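Local coordinates for 11S globulin seed storage protein (Amaranthus hypochondriacus, PDB 3QAC), which serves as a nutrient reservoir in amaranth seeds, a proglobulin of the 11S family made of two cupin domains, at the interface of chains A and B. Coordinates in Å, arbitrary orientation; residue numbers count along the deposited sequence, not the author numbering. Chains: chain A/B, 11S globulin seed storage protein.

Contact 1: the interface of chains A and B. Residues chain A 86, 88, 145, 147; chain B 340, 342, 407-409.
The phenol OH of B:Tyr340 is gripped from two directions: it donates to O of A:Gly145 at 2.5 Å, and water 1 bonds it at 2.9 Å. The glycine oxygen lies at the edge of the ring, in its plane, and the hydroxyl sits almost in line with the carbonyl (171°). Water 1 also bonds N of A:Ser147, O of A:Met86 and, more loosely at 3.2 Å, OG of A:Ser147. As modelled, NE2 of B:Gln409 donates to this OG at 2.7 Å; the glutamine reaches across with its chain extended beyond CG, and the serine oxygen lies close to its amide plane. The placing of this amide is doubtful, because its OE1 stands 2.9 Å from the backbone O of A:Met86, both of them acceptors; turning it over would give that carbonyl an N-H and offer OE1 to the serine hydroxyl. Alongside, the A:Pro88 ring packs with CG 3.7 Å from CB of B:Gln409, which crosses it at about a right angle, while CD meets CD1 of B:Leu342 at 3.8 Å. The patch joins the first cupin domain of one 11S subunit to the second cupin domain of its neighbour.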
loop_
_atom_site.group_PDB
_atom_site.type_symbol
_atom_site.label_atom_id
_atom_site.label_comp_id
_atom_site.label_asym_id
_atom_site.label_seq_id
_atom_site.Cartn_x
_atom_site.Cartn_y
_atom_site.Cartn_z
ATOM N N MET A 86 -24.363 -8.560 -4.313
ATOM C CA MET A 86 -24.143 -9.977 -4.566
ATOM C C MET A 86 -22.746 -10.349 -4.144
ATOM O O MET A 86 -21.850 -10.492 -4.977
ATOM C CB MET A 86 -24.347 -10.338 -6.040
ATOM C CG MET A 86 -25.773 -10.130 -6.541
ATOM S SD MET A 86 -25.977 -8.492 -7.248
ATOM C CE MET A 86 -25.287 -8.746 -8.886
ATOM N N PRO A 88 -19.923 -12.707 -3.112
ATOM C CA PRO A 88 -19.590 -14.116 -3.340
ATOM C C PRO A 88 -19.496 -14.883 -2.033
ATOM O O PRO A 88 -18.670 -14.539 -1.186
ATOM C CB PRO A 88 -18.204 -14.045 -3.995
ATOM C CG PRO A 88 -18.155 -12.710 -4.601
ATOM C CD PRO A 88 -18.895 -11.811 -3.657
ATOM N N GLY A 145 -15.001 -4.493 -6.447
ATOM C CA GLY A 145 -15.374 -5.662 -7.213
ATOM C C GLY A 145 -16.752 -6.223 -6.905
ATOM O O GLY A 145 -17.259 -7.062 -7.646
ATOM N N SER A 147 -20.427 -6.766 -7.035
ATOM C CA SER A 147 -21.493 -6.463 -7.962
ATOM C C SER A 147 -22.715 -6.000 -7.178
ATOM O O SER A 147 -22.990 -6.483 -6.073
ATOM C CB SER A 147 -21.828 -7.707 -8.767
ATOM O OG SER A 147 -22.210 -8.747 -7.883
ATOM N N TYR B 340 -15.780 -13.546 -12.654
ATOM C CA TYR B 340 -14.772 -12.525 -12.575
ATOM C C TYR B 340 -14.192 -12.534 -11.192
ATOM O O TYR B 340 -14.865 -12.865 -10.234
ATOM C CB TYR B 340 -15.371 -11.171 -12.896
ATOM C CG TYR B 340 -16.234 -10.577 -11.804
ATOM C CD1 TYR B 340 -17.562 -10.939 -11.660
ATOM C CD2 TYR B 340 -15.717 -9.629 -10.951
ATOM C CE1 TYR B 340 -18.350 -10.365 -10.678
ATOM C CE2 TYR B 340 -16.482 -9.047 -9.983
ATOM C CZ TYR B 340 -17.801 -9.411 -9.840
ATOM O OH TYR B 340 -18.555 -8.817 -8.851
ATOM N N LEU B 342 -12.935 -10.590 -8.026
ATOM C CA LEU B 342 -13.320 -9.308 -7.427
ATOM C C LEU B 342 -12.134 -8.444 -7.127
ATOM O O LEU B 342 -12.197 -7.222 -7.261
ATOM C CB LEU B 342 -14.045 -9.478 -6.090
ATOM C CG LEU B 342 -15.333 -10.260 -5.843
ATOM C CD1 LEU B 342 -16.318 -9.401 -5.042
ATOM C CD2 LEU B 342 -15.955 -10.833 -7.087
ATOM N N MET B 407 -11.029 -13.414 -4.296
ATOM C CA MET B 407 -12.344 -13.995 -4.297
ATOM C C MET B 407 -12.842 -13.814 -5.704
ATOM O O MET B 407 -12.593 -12.777 -6.304
ATOM C CB MET B 407 -13.240 -13.170 -3.392
ATOM C CG MET B 407 -14.390 -13.922 -2.810
ATOM S SD MET B 407 -14.040 -14.200 -1.067
ATOM C CE MET B 407 -13.691 -15.967 -1.056
ATOM N N PHE B 408 -13.561 -14.788 -6.234
ATOM C CA PHE B 408 -14.171 -14.574 -7.523
ATOM C C PHE B 408 -15.664 -14.728 -7.405
ATOM O O PHE B 408 -16.157 -15.170 -6.381
ATOM C CB PHE B 408 -13.600 -15.513 -8.579
ATOM C CG PHE B 408 -13.985 -16.947 -8.392
ATOM C CD1 PHE B 408 -15.217 -17.407 -8.811
ATOM C CD2 PHE B 408 -13.104 -17.840 -7.827
ATOM C CE1 PHE B 408 -15.563 -18.741 -8.658
ATOM C CE2 PHE B 408 -13.452 -19.179 -7.660
ATOM C CZ PHE B 408 -14.673 -19.626 -8.084
ATOM N N GLN B 409 -16.384 -14.343 -8.449
ATOM C CA GLN B 409 -17.814 -14.526 -8.471
ATOM C C GLN B 409 -18.213 -15.149 -9.780
ATOM O O GLN B 409 -17.950 -14.591 -10.850
ATOM C CB GLN B 409 -18.556 -13.200 -8.296
ATOM C CG GLN B 409 -20.007 -13.283 -8.763
ATOM C CD GLN B 409 -20.929 -12.292 -8.064
ATOM O OE1 GLN B 409 -21.410 -12.553 -6.965
ATOM N NE2 GLN B 409 -21.192 -11.161 -8.709
HETATM O O HOH W 1 -19.612 -9.628 -6.328
#

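Contact 2: the interface of chains A and B. Residues chain A 219, 222; chain B 335, 356, 387, 389, 452-453.
The side-chain amide of B:Gln389 brings its oxygen to the edge of the A:Glu222 carboxylate, near OE2, with the two planes steeply inclined at 71° and the side chains crossing at about a right angle. Oxygen meets oxygen there, OE2 of the glutamate standing 3.8 Å from OE1 of the glutamine. Also at this edge, the backbone O of B:Ser453 stands 3.4 Å from OE2. B:Ser452 lies over one face of the carboxylate, its CB 4.0 Å from OE2, and the methyl CD2 of A:Leu219 comes to OE1 of B:Gln389 from outside the amide plane. Both chain A residues project from helix 217-224, which lies against strand 385-391 and the start of strand 335-337 of the second cupin domain in chain B. With CG of A:Glu222 opposite the backbone nitrogen (chi1 175°), this methylene meets the methyl CE of B:Met335 at 3.5 Å. That same methyl also touches CD2 of A:Leu219 at 4.0 Å, so it packs against both helix residues. Replacing A:Glu222 by an alanine removes CG and the carboxylate, which would probably open a gap beside the B:Met335 methyl and uncover B:Ser452. Farther along the helix, CD1 of A:Leu219 rests 4.0 Å from CG1 of B:Val387.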
loop_
_atom_site.group_PDB
_atom_site.type_symbol
_atom_site.label_atom_id
_atom_site.label_comp_id
_atom_site.label_asym_id
_atom_site.label_seq_id
_atom_site.Cartn_x
_atom_site.Cartn_y
_atom_site.Cartn_z
ATOM N N LEU A 219 -21.585 -20.141 -25.794
ATOM C CA LEU A 219 -21.002 -20.303 -24.465
ATOM C C LEU A 219 -21.915 -19.753 -23.372
ATOM O O LEU A 219 -22.060 -20.368 -22.318
ATOM C CB LEU A 219 -19.615 -19.647 -24.383
ATOM C CG LEU A 219 -18.391 -20.521 -24.711
ATOM C CD1 LEU A 219 -17.078 -19.719 -24.759
ATOM C CD2 LEU A 219 -18.269 -21.667 -23.723
ATOM N N GLU A 222 -25.048 -22.078 -23.053
ATOM C CA GLU A 222 -24.562 -23.289 -22.427
ATOM C C GLU A 222 -24.326 -23.047 -20.945
ATOM O O GLU A 222 -24.679 -23.872 -20.099
ATOM C CB GLU A 222 -23.258 -23.711 -23.089
ATOM C CG GLU A 222 -22.601 -24.898 -22.431
ATOM C CD GLU A 222 -22.419 -26.065 -23.383
ATOM O OE1 GLU A 222 -23.376 -26.863 -23.530
ATOM O OE2 GLU A 222 -21.321 -26.183 -23.980
ATOM N N MET B 335 -16.635 -27.125 -17.977
ATOM C CA MET B 335 -16.336 -25.707 -18.007
ATOM C C MET B 335 -16.434 -25.081 -16.625
ATOM O O MET B 335 -17.123 -25.584 -15.734
ATOM C CB MET B 335 -17.252 -24.963 -18.989
ATOM C CG MET B 335 -18.462 -24.323 -18.339
ATOM S SD MET B 335 -19.386 -23.260 -19.476
ATOM C CE MET B 335 -19.443 -24.316 -20.922
ATOM N N ARG B 356 -10.679 -23.662 -24.350
ATOM C CA ARG B 356 -11.118 -22.438 -25.008
ATOM C C ARG B 356 -11.378 -21.433 -23.885
ATOM O O ARG B 356 -12.289 -21.587 -23.064
ATOM C CB ARG B 356 -12.353 -22.667 -25.909
ATOM C CG ARG B 356 -13.310 -21.459 -26.089
ATOM C CD ARG B 356 -13.512 -21.021 -27.560
ATOM N NE ARG B 356 -12.250 -20.662 -28.214
ATOM C CZ ARG B 356 -12.142 -20.025 -29.387
ATOM N NH1 ARG B 356 -13.229 -19.648 -30.059
ATOM N NH2 ARG B 356 -10.936 -19.753 -29.889
ATOM N N VAL B 387 -14.463 -17.164 -18.892
ATOM C CA VAL B 387 -15.002 -18.526 -18.920
ATOM C C VAL B 387 -13.923 -19.488 -19.424
ATOM O O VAL B 387 -13.084 -19.139 -20.252
ATOM C CB VAL B 387 -16.279 -18.631 -19.799
ATOM C CG1 VAL B 387 -15.996 -18.193 -21.239
ATOM C CG2 VAL B 387 -16.864 -20.045 -19.742
ATOM N N GLN B 389 -13.426 -23.303 -20.972
ATOM C CA GLN B 389 -14.080 -24.485 -21.509
ATOM C C GLN B 389 -13.041 -25.536 -21.860
ATOM O O GLN B 389 -12.262 -25.373 -22.804
ATOM C CB GLN B 389 -14.921 -24.111 -22.722
ATOM C CG GLN B 389 -15.239 -25.261 -23.637
ATOM C CD GLN B 389 -16.605 -25.828 -23.383
ATOM O OE1 GLN B 389 -17.617 -25.255 -23.798
ATOM N NE2 GLN B 389 -16.650 -26.961 -22.698
ATOM N N SER B 452 -20.079 -30.099 -19.331
ATOM C CA SER B 452 -20.546 -29.514 -20.589
ATOM C C SER B 452 -20.309 -30.439 -21.783
ATOM O O SER B 452 -19.630 -31.465 -21.667
ATOM C CB SER B 452 -19.881 -28.151 -20.837
ATOM O OG SER B 452 -20.346 -27.180 -19.908
ATOM N N SER B 453 -20.884 -30.071 -22.925
ATOM C CA SER B 453 -20.720 -30.846 -24.155
ATOM C C SER B 453 -19.791 -30.127 -25.146
ATOM O O SER B 453 -19.926 -28.923 -25.376
ATOM C CB SER B 453 -22.082 -31.150 -24.795
ATOM O OG SER B 453 -22.804 -32.114 -24.038
#

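Contact 3: the interface of chains A and B. Residues chain A 180, 189, 208-209; chain B 362-365.
B:Gln363 and A:Gln189 bury the most surface here, their side chains crossing at about a right angle with the amide planes 66° apart. The amide of A:Gln189 meets both the aliphatic part and the amide oxygen of its partner: OE1 of A:Gln189 lies 3.5 Å from CG of B:Gln363, and NE2 is 3.5 Å from OE1 of B:Gln363. This CG is held from another side by the methyl CG2 of A:Thr208, at 3.6 Å. The threonine brings its methyl there with OG1 between the backbone nitrogen and the carbonyl carbon (chi1 79°), CG2 then being opposite that carbonyl carbon. A direct hydrogen bond comes from the backbone of B:Gln363: its O accepts from N of A:Gly209 at 2.8 Å, the N-H arriving from above the carbonyl plane, 37° out of it. The loop 362-365 of chain B, which follows strand 354-360 in the second cupin domain, is in this way fitted against the loop residues 189 and 208-209 of chain A. B:Asp362, next in buried surface, works through water. Its carboxylate OD1 holds water 2 at 3.0 Å, and water 2 also bonds N of A:Arg180 at 2.8 Å, close to straight. Backbone and water-mediated bonds thus link the loops of neighbouring subunits. At the other end of the patch, water 3 spans the chains, 2.9 Å from O of B:Asp362 and 3.1 Å from O of A:Gly209.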
loop_
_atom_site.group_PDB
_atom_site.type_symbol
_atom_site.label_atom_id
_atom_site.label_comp_id
_atom_site.label_asym_id
_atom_site.label_seq_id
_atom_site.Cartn_x
_atom_site.Cartn_y
_atom_site.Cartn_z
ATOM N N ARG A 180 -15.657 0.432 -14.820
ATOM C CA ARG A 180 -16.920 -0.166 -14.462
ATOM C C ARG A 180 -17.368 -1.259 -15.410
ATOM O O ARG A 180 -17.328 -1.099 -16.631
ATOM C CB ARG A 180 -18.016 0.879 -14.366
ATOM C CG ARG A 180 -19.225 0.324 -13.623
ATOM C CD ARG A 180 -20.184 1.410 -13.327
ATOM N NE ARG A 180 -19.637 2.323 -12.340
ATOM C CZ ARG A 180 -19.839 2.180 -11.044
ATOM N NH1 ARG A 180 -20.557 1.157 -10.621
ATOM N NH2 ARG A 180 -19.341 3.053 -10.186
ATOM N N GLN A 189 -20.134 4.303 -21.516
ATOM C CA GLN A 189 -18.957 4.444 -20.671
ATOM C C GLN A 189 -19.224 5.614 -19.754
ATOM O O GLN A 189 -19.802 6.611 -20.165
ATOM C CB GLN A 189 -17.697 4.703 -21.498
ATOM C CG GLN A 189 -17.313 3.533 -22.389
ATOM C CD GLN A 189 -17.178 2.225 -21.605
ATOM O OE1 GLN A 189 -17.646 1.164 -22.045
ATOM N NE2 GLN A 189 -16.546 2.299 -20.431
ATOM N N THR A 208 -19.606 -1.327 -27.798
ATOM C CA THR A 208 -19.445 -1.645 -26.379
ATOM C C THR A 208 -20.736 -2.181 -25.774
ATOM O O THR A 208 -21.786 -2.158 -26.417
ATOM C CB THR A 208 -19.007 -0.426 -25.548
ATOM O OG1 THR A 208 -20.142 0.409 -25.283
ATOM C CG2 THR A 208 -17.914 0.367 -26.263
ATOM N N GLY A 209 -20.647 -2.656 -24.531
ATOM C CA GLY A 209 -21.798 -3.187 -23.819
ATOM C C GLY A 209 -21.448 -3.769 -22.460
ATOM O O GLY A 209 -20.349 -3.530 -21.952
ATOM N N ASP B 362 -13.944 -4.275 -19.598
ATOM C CA ASP B 362 -14.982 -3.434 -19.021
ATOM C C ASP B 362 -15.903 -2.855 -20.083
ATOM O O ASP B 362 -16.957 -2.297 -19.771
ATOM C CB ASP B 362 -14.350 -2.297 -18.225
ATOM C CG ASP B 362 -13.328 -1.522 -19.037
ATOM O OD1 ASP B 362 -13.554 -0.326 -19.291
ATOM O OD2 ASP B 362 -12.295 -2.111 -19.418
ATOM N N GLN B 363 -15.496 -2.999 -21.337
ATOM C CA GLN B 363 -16.224 -2.427 -22.468
ATOM C C GLN B 363 -17.207 -3.423 -23.067
ATOM O O GLN B 363 -17.927 -3.099 -24.005
ATOM C CB GLN B 363 -15.238 -2.013 -23.565
ATOM C CG GLN B 363 -15.284 -0.559 -23.934
ATOM C CD GLN B 363 -14.096 0.175 -23.401
ATOM O OE1 GLN B 363 -14.057 0.532 -22.227
ATOM N NE2 GLN B 363 -13.097 0.388 -24.252
ATOM N N GLY B 364 -17.209 -4.643 -22.542
ATOM C CA GLY B 364 -18.019 -5.711 -23.097
ATOM C C GLY B 364 -17.369 -6.313 -24.333
ATOM O O GLY B 364 -18.002 -7.048 -25.085
ATOM N N GLN B 365 -16.094 -5.998 -24.539
ATOM C CA GLN B 365 -15.342 -6.505 -25.684
ATOM C C GLN B 365 -14.539 -7.725 -25.286
ATOM O O GLN B 365 -13.922 -7.747 -24.217
ATOM C CB GLN B 365 -14.386 -5.428 -26.230
ATOM C CG GLN B 365 -15.093 -4.223 -26.831
ATOM C CD GLN B 365 -16.192 -4.632 -27.811
ATOM O OE1 GLN B 365 -15.922 -5.257 -28.848
ATOM N NE2 GLN B 365 -17.441 -4.291 -27.480
HETATM O O HOH W 2 -15.090 1.438 -17.417
HETATM O O HOH W 3 -19.560 -3.316 -18.984
#

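Contact 4: the interface of chains A and B. Residues chain A 86, 89, 92, 128-129; chain B 409, 415, 417, 419-420.
The short helix 417-420 of chain B comes down on the end of strand 80-86 in chain A and on chain A loops at residues 89, 92 and 128-129, joining two subunits of this 11S globulin, a bicupin. B:Ser420, at the last position of the helix, buries most and is held at two points by A:Gln129. Its O, at the carbonyl end of the helix, takes the backbone N-H of A:Gln129 at 3.1 Å, nearly straight at 164°. Its hydroxyl OG accepts from NE2 of A:Gln129 at 2.9 Å, a more bent bond whose partner is tilted 29° from the amide plane. The glutamine chain, extended beyond CG, runs past the serine and brings CG within 3.7 Å of CB. Behind it, ND1 of A:His128 donates to O of A:Gln129 at 3.1 Å, which may steady the loop that offers both N-H groups. A leucine in place of A:Gln129 would probably leave the B:Ser420 hydroxyl without its amide donor. From the strand side, CG of A:Met86 presses on CB of B:Ser420 at 3.5 Å, a tight carbon contact. A:Glu92 crosses B:Arg419 obliquely, carboxylate and guanidinium planes 54° apart. Its OE1 is 4.3 Å from NE of the arginine, so the opposite charges may attract but do not touch. The same OE1 stands 3.0 Å from O of B:Arg419, an acceptor pair that makes this placement doubtful.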
loop_
_atom_site.group_PDB
_atom_site.type_symbol
_atom_site.label_atom_id
_atom_site.label_comp_id
_atom_site.label_asym_id
_atom_site.label_seq_id
_atom_site.Cartn_x
_atom_site.Cartn_y
_atom_site.Cartn_z
ATOM N N MET A 86 -24.363 -8.560 -4.313
ATOM C CA MET A 86 -24.143 -9.977 -4.566
ATOM C C MET A 86 -22.746 -10.349 -4.144
ATOM O O MET A 86 -21.850 -10.492 -4.977
ATOM C CB MET A 86 -24.347 -10.338 -6.040
ATOM C CG MET A 86 -25.773 -10.130 -6.541
ATOM S SD MET A 86 -25.977 -8.492 -7.248
ATOM C CE MET A 86 -25.287 -8.746 -8.886
ATOM N N GLY A 89 -20.346 -15.894 -1.872
ATOM C CA GLY A 89 -20.250 -16.795 -0.738
ATOM C C GLY A 89 -21.335 -16.601 0.299
ATOM O O GLY A 89 -21.503 -17.432 1.194
ATOM N N GLU A 92 -27.962 -17.683 0.264
ATOM C CA GLU A 92 -29.268 -17.456 -0.341
ATOM C C GLU A 92 -30.353 -17.269 0.737
ATOM O O GLU A 92 -30.122 -17.462 1.934
ATOM C CB GLU A 92 -29.644 -18.587 -1.308
ATOM C CG GLU A 92 -28.783 -18.651 -2.586
ATOM C CD GLU A 92 -28.764 -17.335 -3.384
ATOM O OE1 GLU A 92 -29.568 -17.188 -4.334
ATOM O OE2 GLU A 92 -27.934 -16.451 -3.066
ATOM N N HIS A 128 -32.650 -15.163 -3.277
ATOM C CA HIS A 128 -31.675 -14.148 -3.631
ATOM C C HIS A 128 -30.884 -13.742 -2.398
ATOM O O HIS A 128 -31.195 -14.165 -1.286
ATOM C CB HIS A 128 -32.338 -12.945 -4.307
ATOM C CG HIS A 128 -33.559 -12.440 -3.606
ATOM N ND1 HIS A 128 -33.509 -11.814 -2.379
ATOM C CD2 HIS A 128 -34.859 -12.425 -3.983
ATOM C CE1 HIS A 128 -34.729 -11.454 -2.019
ATOM N NE2 HIS A 128 -35.566 -11.812 -2.976
ATOM N N GLN A 129 -29.850 -12.939 -2.586
ATOM C CA GLN A 129 -29.054 -12.537 -1.440
ATOM C C GLN A 129 -29.766 -11.439 -0.670
ATOM O O GLN A 129 -30.810 -10.939 -1.099
ATOM C CB GLN A 129 -27.655 -12.089 -1.861
ATOM C CG GLN A 129 -26.644 -13.215 -2.025
ATOM C CD GLN A 129 -25.237 -12.670 -2.153
ATOM O OE1 GLN A 129 -24.870 -11.697 -1.482
ATOM N NE2 GLN A 129 -24.445 -13.279 -3.026
ATOM N N GLN B 409 -16.384 -14.343 -8.449
ATOM C CA GLN B 409 -17.814 -14.526 -8.471
ATOM C C GLN B 409 -18.213 -15.149 -9.780
ATOM O O GLN B 409 -17.950 -14.591 -10.850
ATOM C CB GLN B 409 -18.556 -13.200 -8.296
ATOM C CG GLN B 409 -20.007 -13.283 -8.763
ATOM C CD GLN B 409 -20.929 -12.292 -8.064
ATOM O OE1 GLN B 409 -21.410 -12.553 -6.965
ATOM N NE2 GLN B 409 -21.192 -11.161 -8.709
ATOM N N THR B 415 -24.770 -20.101 -6.234
ATOM C CA THR B 415 -23.804 -19.120 -5.755
ATOM C C THR B 415 -23.213 -18.400 -6.954
ATOM O O THR B 415 -22.020 -18.512 -7.206
ATOM C CB THR B 415 -22.652 -19.797 -4.987
ATOM O OG1 THR B 415 -23.194 -20.627 -3.952
ATOM C CG2 THR B 415 -21.739 -18.751 -4.368
ATOM N N ALA B 417 -23.798 -14.575 -9.560
ATOM C CA ALA B 417 -24.361 -13.239 -9.536
ATOM C C ALA B 417 -25.829 -13.334 -9.902
ATOM O O ALA B 417 -26.678 -12.800 -9.209
ATOM C CB ALA B 417 -23.648 -12.345 -10.489
ATOM N N ARG B 419 -28.037 -15.832 -9.834
ATOM C CA ARG B 419 -28.874 -16.491 -8.843
ATOM C C ARG B 419 -29.082 -15.648 -7.584
ATOM O O ARG B 419 -30.108 -15.748 -6.932
ATOM C CB ARG B 419 -28.281 -17.836 -8.472
ATOM C CG ARG B 419 -29.125 -18.588 -7.500
ATOM C CD ARG B 419 -29.092 -20.058 -7.817
ATOM N NE ARG B 419 -29.434 -20.842 -6.640
ATOM C CZ ARG B 419 -29.609 -22.155 -6.659
ATOM N NH1 ARG B 419 -29.916 -22.796 -5.530
ATOM N NH2 ARG B 419 -29.477 -22.820 -7.812
ATOM N N SER B 420 -28.102 -14.814 -7.253
ATOM C CA SER B 420 -28.240 -13.884 -6.141
ATOM C C SER B 420 -29.220 -12.743 -6.439
ATOM O O SER B 420 -29.692 -12.076 -5.520
ATOM C CB SER B 420 -26.877 -13.322 -5.742
ATOM O OG SER B 420 -26.047 -14.345 -5.219
#

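Contact 1 and contact 4 are neighbours, their C-alpha centres about 10 Å apart, and they share A:Met86 and B:Gln409, so strand 80-86 of chain A and strand 408-410 of chain B serve both. Contact 3 lies about 17 Å from contact 1, and contact 2 stands about 20 to 22 Å from each of the others. The patches therefore spread over a broad face. Chain A supplies different residues from those of chain B, as expected of a head-to-tail boundary. Repeated round the three copies of the assembly, such a boundary closes a trimer, the unit from which mature 11S hexamers are built.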